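Local coordinates for protein Myo-inositol dehydrogenase (Corynebacterium glutamicum, PDB 3EUW) that probably catalyses the NAD+-dependent oxidation of myo-inositol at its 2-position, as a tetrameric member of the Gfo/Idh/MocA oxidoreductase family, at residues 183-194 / 309-320. Sequence-based numbering, arbitrary orientation.
Sequences RFFVPNIVEVTA and DGVIALELANAC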
ATOM      1  N   ARG A 183     -14.255   5.187 -24.040  1.00 13.69           N
ATOM      2  CA  ARG A 183     -13.952   5.813 -25.329  1.00 14.96           C
ATOM      3  C   ARG A 183     -12.788   6.792 -25.230  1.00 13.70           C
ATOM      4  O   ARG A 183     -12.109   7.054 -26.220  1.00 15.14           O
ATOM      5  CB  ARG A 183     -15.187   6.524 -25.905  1.00 15.31           C
ATOM      6  CG  ARG A 183     -16.232   5.560 -26.445  1.00 13.23           C
ATOM      7  CD  ARG A 183     -17.231   6.249 -27.372  1.00 15.65           C
ATOM      8  NE  ARG A 183     -16.552   6.856 -28.513  1.00 16.54           N
ATOM      9  CZ  ARG A 183     -16.369   8.159 -28.677  1.00 16.21           C
ATOM     10  NH1 ARG A 183     -16.825   9.019 -27.772  1.00 14.26           N
ATOM     11  NH2 ARG A 183     -15.703   8.597 -29.738  1.00 15.18           N
ATOM     12  N   PHE A 184     -12.563   7.326 -24.036  1.00 13.48           N
ATOM     13  CA  PHE A 184     -11.466   8.254 -23.802  1.00 11.31           C
ATOM     14  C   PHE A 184     -10.177   7.504 -24.119  1.00 13.18           C
ATOM     15  O   PHE A 184      -9.213   8.084 -24.630  1.00 14.94           O
ATOM     16  CB  PHE A 184     -11.489   8.709 -22.338  1.00 12.83           C
ATOM     17  CG  PHE A 184     -10.459   9.755 -21.982  1.00 15.85           C
ATOM     18  CD1 PHE A 184      -9.922  10.602 -22.954  1.00 14.55           C
ATOM     19  CD2 PHE A 184     -10.094   9.960 -20.651  1.00 15.71           C
ATOM     20  CE1 PHE A 184      -9.047  11.634 -22.601  1.00 13.12           C
ATOM     21  CE2 PHE A 184      -9.219  10.994 -20.291  1.00 14.64           C
ATOM     22  CZ  PHE A 184      -8.699  11.832 -21.272  1.00 14.59           C
ATOM     23  N   PHE A 185     -10.183   6.205 -23.826  1.00 11.13           N
ATOM     24  CA  PHE A 185      -9.029   5.346 -24.056  1.00 12.54           C
ATOM     25  C   PHE A 185      -9.063   4.665 -25.420  1.00 14.26           C
ATOM     26  O   PHE A 185      -8.045   4.590 -26.104  1.00 13.11           O
ATOM     27  CB  PHE A 185      -8.929   4.270 -22.959  1.00 10.51           C
ATOM     28  CG  PHE A 185      -8.242   4.746 -21.703  1.00 13.12           C
ATOM     29  CD1 PHE A 185      -6.878   4.568 -21.519  1.00 10.22           C
ATOM     30  CD2 PHE A 185      -8.963   5.419 -20.720  1.00 10.95           C
ATOM     31  CE1 PHE A 185      -6.246   5.059 -20.368  1.00 11.32           C
ATOM     32  CE2 PHE A 185      -8.333   5.909 -19.578  1.00 11.59           C
ATOM     33  CZ  PHE A 185      -6.978   5.729 -19.401  1.00  9.05           C
ATOM     34  N   VAL A 186     -10.236   4.166 -25.798  1.00 14.43           N
ATOM     35  CA  VAL A 186     -10.423   3.463 -27.064  1.00 16.56           C
ATOM     36  C   VAL A 186     -11.672   4.037 -27.728  1.00 17.33           C
ATOM     37  O   VAL A 186     -12.780   3.543 -27.520  1.00 18.51           O
ATOM     38  CB  VAL A 186     -10.623   1.955 -26.827  1.00 18.37           C
ATOM     39  CG1 VAL A 186     -10.737   1.223 -28.155  1.00 15.52           C
ATOM     40  CG2 VAL A 186      -9.463   1.403 -25.991  1.00 17.86           C
ATOM     41  N   PRO A 187     -11.496   5.093 -28.540  1.00 17.81           N
ATOM     42  CA  PRO A 187     -12.564   5.792 -29.258  1.00 19.33           C
ATOM     43  C   PRO A 187     -13.459   4.907 -30.105  1.00 19.64           C
ATOM     44  O   PRO A 187     -14.672   5.100 -30.158  1.00 22.68           O
ATOM     45  CB  PRO A 187     -11.804   6.802 -30.126  1.00 20.71           C
ATOM     46  CG  PRO A 187     -10.526   7.010 -29.389  1.00 18.50           C
ATOM     47  CD  PRO A 187     -10.180   5.634 -28.913  1.00 16.13           C
ATOM     48  N   ASN A 188     -12.850   3.933 -30.766  1.00 22.34           N
ATOM     49  CA  ASN A 188     -13.572   3.044 -31.660  1.00 22.31           C
ATOM     50  C   ASN A 188     -14.023   1.712 -31.067  1.00 20.75           C
ATOM     51  O   ASN A 188     -13.265   0.742 -31.029  1.00 19.77           O
ATOM     52  CB  ASN A 188     -12.705   2.804 -32.892  1.00 27.10           C
ATOM     53  CG  ASN A 188     -12.158   4.100 -33.466  1.00 34.49           C
ATOM     54  OD1 ASN A 188     -11.068   4.131 -34.046  1.00 38.36           O
ATOM     55  ND2 ASN A 188     -12.921   5.185 -33.310  1.00 37.01           N
ATOM     56  N   ILE A 189     -15.274   1.675 -30.621  1.00 19.06           N
ATOM     57  CA  ILE A 189     -15.855   0.470 -30.047  1.00 18.48           C
ATOM     58  C   ILE A 189     -16.718  -0.179 -31.134  1.00 19.26           C
ATOM     59  O   ILE A 189     -17.496   0.502 -31.803  1.00 19.58           O
ATOM     60  CB  ILE A 189     -16.738   0.803 -28.831  1.00 16.44           C
ATOM     61  CG1 ILE A 189     -15.927   1.579 -27.783  1.00 18.13           C
ATOM     62  CG2 ILE A 189     -17.331  -0.477 -28.253  1.00 17.97           C
ATOM     63  CD1 ILE A 189     -14.736   0.841 -27.211  1.00 11.83           C
ATOM     64  N   VAL A 190     -16.581  -1.485 -31.318  1.00 18.68           N
ATOM     65  CA  VAL A 190     -17.358  -2.160 -32.340  1.00 20.39           C
ATOM     66  C   VAL A 190     -18.451  -3.076 -31.799  1.00 20.46           C
ATOM     67  O   VAL A 190     -19.511  -3.187 -32.412  1.00 21.02           O
ATOM     68  CB  VAL A 190     -16.442  -2.960 -33.303  1.00 21.80           C
ATOM     69  CG1 VAL A 190     -15.519  -2.013 -34.036  1.00 21.66           C
ATOM     70  CG2 VAL A 190     -15.625  -3.982 -32.540  1.00 21.76           C
ATOM     71  N   GLU A 191     -18.207  -3.718 -30.657  1.00 20.00           N
ATOM     72  CA  GLU A 191     -19.197  -4.622 -30.064  1.00 19.37           C
ATOM     73  C   GLU A 191     -19.475  -4.323 -28.595  1.00 17.59           C
ATOM     74  O   GLU A 191     -18.608  -3.823 -27.871  1.00 16.54           O
ATOM     75  CB  GLU A 191     -18.755  -6.084 -30.203  1.00 19.69           C
ATOM     76  CG  GLU A 191     -18.473  -6.527 -31.641  1.00 24.23           C
ATOM     77  CD  GLU A 191     -18.274  -8.029 -31.775  1.00 24.74           C
ATOM     78  OE1 GLU A 191     -17.747  -8.656 -30.832  1.00 24.29           O
ATOM     79  OE2 GLU A 191     -18.635  -8.584 -32.835  1.00 29.87           O
ATOM     80  N   VAL A 192     -20.686  -4.658 -28.163  1.00 15.37           N
ATOM     81  CA  VAL A 192     -21.093  -4.422 -26.795  1.00 16.10           C
ATOM     82  C   VAL A 192     -21.779  -5.628 -26.167  1.00 15.58           C
ATOM     83  O   VAL A 192     -22.717  -6.186 -26.728  1.00 12.53           O
ATOM     84  CB  VAL A 192     -22.049  -3.221 -26.719  1.00 17.21           C
ATOM     85  CG1 VAL A 192     -22.591  -3.064 -25.313  1.00 14.04           C
ATOM     86  CG2 VAL A 192     -21.311  -1.957 -27.142  1.00 19.87           C
ATOM     87  N   THR A 193     -21.294  -6.024 -24.995  1.00 13.28           N
ATOM     88  CA  THR A 193     -21.868  -7.150 -24.267  1.00 15.23           C
ATOM     89  C   THR A 193     -22.156  -6.694 -22.840  1.00 15.02           C
ATOM     90  O   THR A 193     -21.308  -6.076 -22.203  1.00 15.94           O
ATOM     91  CB  THR A 193     -20.903  -8.341 -24.242  1.00 15.80           C
ATOM     92  OG1 THR A 193     -20.465  -8.613 -25.575  1.00 16.70           O
ATOM     93  CG2 THR A 193     -21.592  -9.581 -23.709  1.00 13.93           C
ATOM     94  N   ALA A 194     -23.349  -6.986 -22.338  1.00 13.74           N
ATOM     95  CA  ALA A 194     -23.698  -6.566 -20.987  1.00 11.67           C
ATOM     96  C   ALA A 194     -24.544  -7.594 -20.265  1.00 13.73           C
ATOM     97  O   ALA A 194     -25.376  -8.265 -20.873  1.00 13.97           O
ATOM     98  CB  ALA A 194     -24.438  -5.214 -21.023  1.00  9.92           C
ATOM     99  N   ASP A 309     -19.411  12.927 -28.326  1.00 18.70           N
ATOM    100  CA  ASP A 309     -19.086  11.992 -27.256  1.00 18.15           C
ATOM    101  C   ASP A 309     -20.338  11.736 -26.429  1.00 17.17           C
ATOM    102  O   ASP A 309     -20.507  10.657 -25.865  1.00 17.82           O
ATOM    103  CB  ASP A 309     -17.980  12.548 -26.356  1.00 18.71           C
ATOM    104  CG  ASP A 309     -16.658  12.712 -27.087  1.00 20.04           C
ATOM    105  OD1 ASP A 309     -16.228  11.765 -27.785  1.00 18.32           O
ATOM    106  OD2 ASP A 309     -16.044  13.789 -26.954  1.00 21.36           O
ATOM    107  N   GLY A 310     -21.213  12.736 -26.367  1.00 17.44           N
ATOM    108  CA  GLY A 310     -22.450  12.596 -25.620  1.00 18.10           C
ATOM    109  C   GLY A 310     -23.429  11.681 -26.338  1.00 17.96           C
ATOM    110  O   GLY A 310     -24.165  10.920 -25.714  1.00 16.69           O
ATOM    111  N   VAL A 311     -23.423  11.752 -27.663  1.00 18.77           N
ATOM    112  CA  VAL A 311     -24.310  10.928 -28.467  1.00 18.86           C
ATOM    113  C   VAL A 311     -23.901   9.457 -28.396  1.00 17.68           C
ATOM    114  O   VAL A 311     -24.726   8.584 -28.127  1.00 17.35           O
ATOM    115  CB  VAL A 311     -24.283  11.375 -29.950  1.00 20.07           C
ATOM    116  CG1 VAL A 311     -25.206  10.502 -30.777  1.00 20.11           C
ATOM    117  CG2 VAL A 311     -24.689  12.845 -30.058  1.00 20.48           C
ATOM    118  N   ILE A 312     -22.618   9.201 -28.632  1.00 16.19           N
ATOM    119  CA  ILE A 312     -22.086   7.849 -28.626  1.00 16.51           C
ATOM    120  C   ILE A 312     -22.148   7.192 -27.245  1.00 16.61           C
ATOM    121  O   ILE A 312     -22.365   5.985 -27.130  1.00 16.48           O
ATOM    122  CB  ILE A 312     -20.636   7.838 -29.151  1.00 16.96           C
ATOM    123  CG1 ILE A 312     -20.602   8.437 -30.564  1.00 19.21           C
ATOM    124  CG2 ILE A 312     -20.099   6.418 -29.183  1.00 13.93           C
ATOM    125  CD1 ILE A 312     -19.201   8.643 -31.127  1.00 19.95           C
ATOM    126  N   ALA A 313     -21.964   7.988 -26.198  1.00 16.12           N
ATOM    127  CA  ALA A 313     -22.020   7.451 -24.850  1.00 15.20           C
ATOM    128  C   ALA A 313     -23.417   6.900 -24.600  1.00 14.90           C
ATOM    129  O   ALA A 313     -23.569   5.822 -24.023  1.00 16.67           O
ATOM    130  CB  ALA A 313     -21.684   8.524 -23.838  1.00 14.81           C
ATOM    131  N   LEU A 314     -24.434   7.625 -25.056  1.00 13.56           N
ATOM    132  CA  LEU A 314     -25.811   7.174 -24.865  1.00 14.11           C
ATOM    133  C   LEU A 314     -26.078   5.957 -25.735  1.00 13.80           C
ATOM    134  O   LEU A 314     -26.729   5.001 -25.304  1.00 14.98           O
ATOM    135  CB  LEU A 314     -26.814   8.294 -25.197  1.00 13.17           C
ATOM    136  CG  LEU A 314     -28.296   7.886 -25.150  1.00 16.65           C
ATOM    137  CD1 LEU A 314     -28.638   7.403 -23.734  1.00 17.33           C
ATOM    138  CD2 LEU A 314     -29.209   9.064 -25.547  1.00 13.08           C
ATOM    139  N   GLU A 315     -25.573   5.983 -26.962  1.00 14.51           N
ATOM    140  CA  GLU A 315     -25.768   4.845 -27.863  1.00 16.26           C
ATOM    141  C   GLU A 315     -25.147   3.575 -27.275  1.00 15.18           C
ATOM    142  O   GLU A 315     -25.712   2.490 -27.404  1.00 16.52           O
ATOM    143  CB  GLU A 315     -25.164   5.127 -29.251  1.00 16.88           C
ATOM    144  CG  GLU A 315     -25.827   6.274 -30.009  1.00 18.66           C
ATOM    145  CD  GLU A 315     -25.142   6.591 -31.341  1.00 23.56           C
ATOM    146  OE1 GLU A 315     -23.897   6.661 -31.393  1.00 26.14           O
ATOM    147  OE2 GLU A 315     -25.848   6.789 -32.346  1.00 25.28           O
ATOM    148  N   LEU A 316     -23.988   3.706 -26.639  1.00 14.35           N
ATOM    149  CA  LEU A 316     -23.326   2.557 -26.033  1.00 14.39           C
ATOM    150  C   LEU A 316     -24.193   2.085 -24.870  1.00 14.56           C
ATOM    151  O   LEU A 316     -24.397   0.884 -24.677  1.00 14.13           O
ATOM    152  CB  LEU A 316     -21.926   2.928 -25.524  1.00 14.37           C
ATOM    153  CG  LEU A 316     -20.819   3.200 -26.554  1.00 16.46           C
ATOM    154  CD1 LEU A 316     -19.502   3.499 -25.826  1.00 17.25           C
ATOM    155  CD2 LEU A 316     -20.638   1.995 -27.468  1.00 16.40           C
ATOM    156  N   ALA A 317     -24.717   3.032 -24.096  1.00 13.64           N
ATOM    157  CA  ALA A 317     -25.568   2.652 -22.973  1.00 13.26           C
ATOM    158  C   ALA A 317     -26.805   1.916 -23.512  1.00 13.63           C
ATOM    159  O   ALA A 317     -27.237   0.917 -22.938  1.00 14.18           O
ATOM    160  CB  ALA A 317     -25.975   3.882 -22.161  1.00  8.62           C
ATOM    161  N   ASN A 318     -27.368   2.394 -24.619  1.00 12.34           N
ATOM    162  CA  ASN A 318     -28.541   1.724 -25.179  1.00 14.23           C
ATOM    163  C   ASN A 318     -28.151   0.332 -25.664  1.00 14.19           C
ATOM    164  O   ASN A 318     -28.910  -0.627 -25.501  1.00 13.42           O
ATOM    165  CB  ASN A 318     -29.160   2.538 -26.325  1.00 13.27           C
ATOM    166  CG  ASN A 318     -29.864   3.792 -25.831  1.00 12.94           C
ATOM    167  OD1 ASN A 318     -30.271   3.861 -24.677  1.00 14.25           O
ATOM    168  ND2 ASN A 318     -30.027   4.778 -26.708  1.00 14.24           N
ATOM    169  N   ALA A 319     -26.957   0.211 -26.242  1.00 12.41           N
ATOM    170  CA  ALA A 319     -26.503  -1.085 -26.718  1.00 11.49           C
ATOM    171  C   ALA A 319     -26.346  -2.025 -25.528  1.00 11.14           C
ATOM    172  O   ALA A 319     -26.660  -3.217 -25.633  1.00 12.02           O
ATOM    173  CB  ALA A 319     -25.186  -0.958 -27.472  1.00  6.42           C
ATOM    174  N   CYS A 320     -25.876  -1.486 -24.400  1.00 10.94           N
ATOM    175  CA  CYS A 320     -25.692  -2.280 -23.181  1.00 11.77           C
ATOM    176  C   CYS A 320     -27.018  -2.848 -22.705  1.00 12.19           C
ATOM    177  O   CYS A 320     -27.129  -4.048 -22.466  1.00 14.53           O
ATOM    178  CB  CYS A 320     -25.095  -1.444 -22.041  1.00 11.83           C
ATOM    179  SG  CYS A 320     -23.334  -1.092 -22.155  1.00 15.14           S
TER
HETATM  180  O   HOH W   1     -18.291   9.056 -25.047  1.00 14.82           O
HETATM  181  O   HOH W   2     -15.499  11.696 -30.519  1.00 41.31           O
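Arg183 and Asp309 form the polar end of this contact, a salt bridge in which NH1 of Arg183 meets OD1 of Asp309 at 2.8 Å. The N-H points almost straight at OD1 (167°), which lies close to the guanidinium plane and is met on its anti side, a little out of the carboxylate plane. Two waters at the guanidinium edge add bridges: one joins NH1 to the backbone O of Asp309, the other NH2 to OD1. NE of Arg183 donates to Pro187 O within its own segment (3.1 Å), so all three guanidinium nitrogens are engaged and the group's rotation is fixed; the bend at chi3 (59°) turns it toward these partners. Ile312 lies across the arginine, its CD1 over the centre of one guanidinium face and its CG2 against CD of Arg183 (3.4 Å).

The apolar part runs along the helix. Leu316 forks, CD1 packing on the arginine methylenes and CD2 on CG2 of Ile189 and CG2 of Val192 (4.0 Å for the latter). With CG1 anti to the backbone N, Val192 sets this methyl against SG of Cys320 (3.8 Å), while its CB faces CB of Ala319. CB of Ala194 packs against CB of Cys320 (4.0 Å).

Helix 307-326 thus packs on strand 189-197 of the C-terminal domain's mixed sheet, the axes of helix 309-320 and strand 189-194 crossing at -50°. Arg183 lies near the end of helix 169-185, which also packs on helix 307-326 through Leu179 and Phe171; Val105 of helix 102-112 and Val215 of strand 212-219 touch that helix too.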